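Local coordinates for iron-regulated ABC transporter siderophore-binding protein SirA (PDB 3MWF) that binds the iron siderophore staphyloferrin B and probably hands it to an ABC transporter for uptake, at residues A[85-90]-A[103-108]. Residues are numbered along the deposited sequence; the frame is centred on the assembly and turned at random.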
loop_
_atom_site.group_PDB
_atom_site.type_symbol
_atom_site.label_atom_id
_atom_site.label_comp_id
_atom_site.label_asym_id
_atom_site.label_seq_id
_atom_site.Cartn_x
_atom_site.Cartn_y
_atom_site.Cartn_z
ATOM N N ASP A 85 -21.703 4.711 -11.536
ATOM C CA ASP A 85 -21.717 3.766 -12.644
ATOM C C ASP A 85 -20.600 2.722 -12.550
ATOM O O ASP A 85 -20.546 1.798 -13.366
ATOM C CB ASP A 85 -21.769 4.465 -14.013
ATOM C CG ASP A 85 -20.774 5.571 -14.170
ATOM O OD1 ASP A 85 -19.706 5.545 -13.523
ATOM O OD2 ASP A 85 -21.043 6.485 -14.983
ATOM N N LEU A 86 -19.726 2.863 -11.548
ATOM C CA LEU A 86 -18.670 1.883 -11.301
ATOM C C LEU A 86 -18.262 1.943 -9.837
ATOM O O LEU A 86 -18.071 3.045 -9.284
ATOM C CB LEU A 86 -17.445 2.167 -12.174
ATOM C CG LEU A 86 -16.259 1.202 -12.016
ATOM C CD1 LEU A 86 -16.660 -0.222 -12.463
ATOM C CD2 LEU A 86 -15.069 1.708 -12.796
ATOM N N ILE A 87 -18.176 0.776 -9.206
ATOM C CA ILE A 87 -17.646 0.675 -7.843
ATOM C C ILE A 87 -16.375 -0.154 -7.907
ATOM O O ILE A 87 -16.361 -1.207 -8.532
ATOM C CB ILE A 87 -18.668 0.042 -6.878
ATOM C CG1 ILE A 87 -19.928 0.924 -6.839
ATOM C CG2 ILE A 87 -18.052 -0.196 -5.452
ATOM C CD1 ILE A 87 -21.138 0.202 -6.237
ATOM N N VAL A 88 -15.302 0.322 -7.261
ATOM C CA VAL A 88 -14.063 -0.462 -7.204
ATOM C C VAL A 88 -13.904 -0.972 -5.757
ATOM O O VAL A 88 -13.805 -0.182 -4.799
ATOM C CB VAL A 88 -12.794 0.367 -7.622
ATOM C CG1 VAL A 88 -11.524 -0.489 -7.553
ATOM C CG2 VAL A 88 -12.944 0.932 -9.043
ATOM N N ALA A 89 -13.903 -2.296 -5.617
ATOM C CA ALA A 89 -13.952 -2.962 -4.318
ATOM C C ALA A 89 -12.739 -3.874 -4.224
ATOM O O ALA A 89 -11.976 -3.972 -5.183
ATOM C CB ALA A 89 -15.238 -3.805 -4.183
ATOM N N SER A 90 -12.579 -4.499 -3.062
ATOM C CA SER A 90 -11.551 -5.531 -2.859
ATOM C C SER A 90 -12.196 -6.744 -2.189
ATOM O O SER A 90 -13.167 -6.609 -1.422
ATOM C CB SER A 90 -10.399 -4.982 -1.987
ATOM O OG SER A 90 -10.824 -4.731 -0.648
ATOM N N LYS A 103 -25.627 -4.829 -6.800
ATOM C CA LYS A 103 -27.024 -4.374 -6.985
ATOM C C LYS A 103 -27.115 -2.864 -7.181
ATOM O O LYS A 103 -28.055 -2.339 -7.779
ATOM C CB LYS A 103 -27.914 -4.825 -5.841
ATOM C CG LYS A 103 -28.191 -6.321 -5.851
ATOM C CD LYS A 103 -28.913 -6.774 -4.603
ATOM C CE LYS A 103 -30.296 -6.149 -4.471
ATOM N NZ LYS A 103 -30.884 -6.568 -3.152
ATOM N N ILE A 104 -26.121 -2.147 -6.678
ATOM C CA ILE A 104 -26.047 -0.699 -6.874
ATOM C C ILE A 104 -25.486 -0.290 -8.229
ATOM O O ILE A 104 -26.062 0.554 -8.937
ATOM C CB ILE A 104 -25.223 -0.039 -5.707
ATOM C CG1 ILE A 104 -25.827 -0.416 -4.343
ATOM C CG2 ILE A 104 -25.067 1.487 -5.943
ATOM C CD1 ILE A 104 -24.977 -0.012 -3.132
ATOM N N ALA A 105 -24.339 -0.860 -8.602
ATOM C CA ALA A 105 -23.657 -0.541 -9.827
ATOM C C ALA A 105 -22.671 -1.647 -10.185
ATOM O O ALA A 105 -22.271 -2.416 -9.296
ATOM C CB ALA A 105 -22.895 0.795 -9.686
ATOM N N PRO A 106 -22.246 -1.710 -11.463
ATOM C CA PRO A 106 -21.202 -2.659 -11.842
ATOM C C PRO A 106 -20.023 -2.470 -10.898
ATOM O O PRO A 106 -19.580 -1.330 -10.676
ATOM C CB PRO A 106 -20.818 -2.211 -13.254
ATOM C CG PRO A 106 -22.074 -1.591 -13.794
ATOM C CD PRO A 106 -22.644 -0.863 -12.603
ATOM N N THR A 107 -19.568 -3.577 -10.326
ATOM C CA THR A 107 -18.551 -3.534 -9.287
ATOM C C THR A 107 -17.403 -4.446 -9.721
ATOM O O THR A 107 -17.620 -5.615 -10.086
ATOM C CB THR A 107 -19.107 -4.036 -7.945
ATOM O OG1 THR A 107 -20.148 -3.170 -7.503
ATOM C CG2 THR A 107 -17.994 -4.067 -6.864
ATOM N N VAL A 108 -16.191 -3.904 -9.700
ATOM C CA VAL A 108 -15.003 -4.713 -10.007
ATOM C C VAL A 108 -14.136 -4.773 -8.759
ATOM O O VAL A 108 -14.162 -3.858 -7.931
ATOM C CB VAL A 108 -14.227 -4.167 -11.226
ATOM C CG1 VAL A 108 -15.141 -4.201 -12.458
ATOM C CG2 VAL A 108 -13.740 -2.711 -10.980
#
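The Pro106 ring lies over one face of the Asp85 carbonyl group, with Pro106 CD 3.5 Å from Asp85 O. The flat peptide groups of 86-89 pair edge to edge with those of 106-108, where strand 86-90 runs parallel to 107-110. Ile87, Ala89 and Thr107 project from one face of this ribbon; Leu86, Val88 and Val108 project from the other. Three backbone bonds form the ladder. Ile87 N donates to Pro106 O at 2.9 Å, Val108 N to Ile87 O, and Ala89 N to Val108 O at 2.8 Å. CA-H...O contacts add to it, such as Thr107 CA to Ile87 O.

On the first face, Ile87 lies obliquely across Thr107. Ile87 CB is 3.6 Å from Thr107 OG1, and the Ile87 CG2 and Thr107 CG2 methyls also meet. Ile87 has CG1 anti to its carbonyl carbon (chi1 -61°) and an extended tip. Its CD1 thereby reaches Ala105 CB at 3.9 Å and touches Ile104. Further along, Ala89 CB packs on Thr107 CG2. Thr107 OG1 donates to Ala105 O at 2.9 Å, tilted 31° from the carbonyl plane, which ties the strand's start to the turn before it. Leu101 of helix 98-104 covers Ala89 and Thr107.

On the second face, Leu86 and Val108 cross at about a right angle, with Leu86 CD1 4.1 Å from Val108 CG2. Helix 116-127 covers Leu86 and Val88 here.

The intervening residues are mostly helical, so this is a beta-alpha-beta crossover that adds the outermost strand, 107-110, beside 86-90. Ile87 bonds to Pro106, just ahead of that strand, and to Val108, while Leu86 and Val88 bond on the other side to Val25, and Val88 to Leu27. The buried polar backbone is thus paired in alternation, and the facing side chains contribute mainly apolar contact.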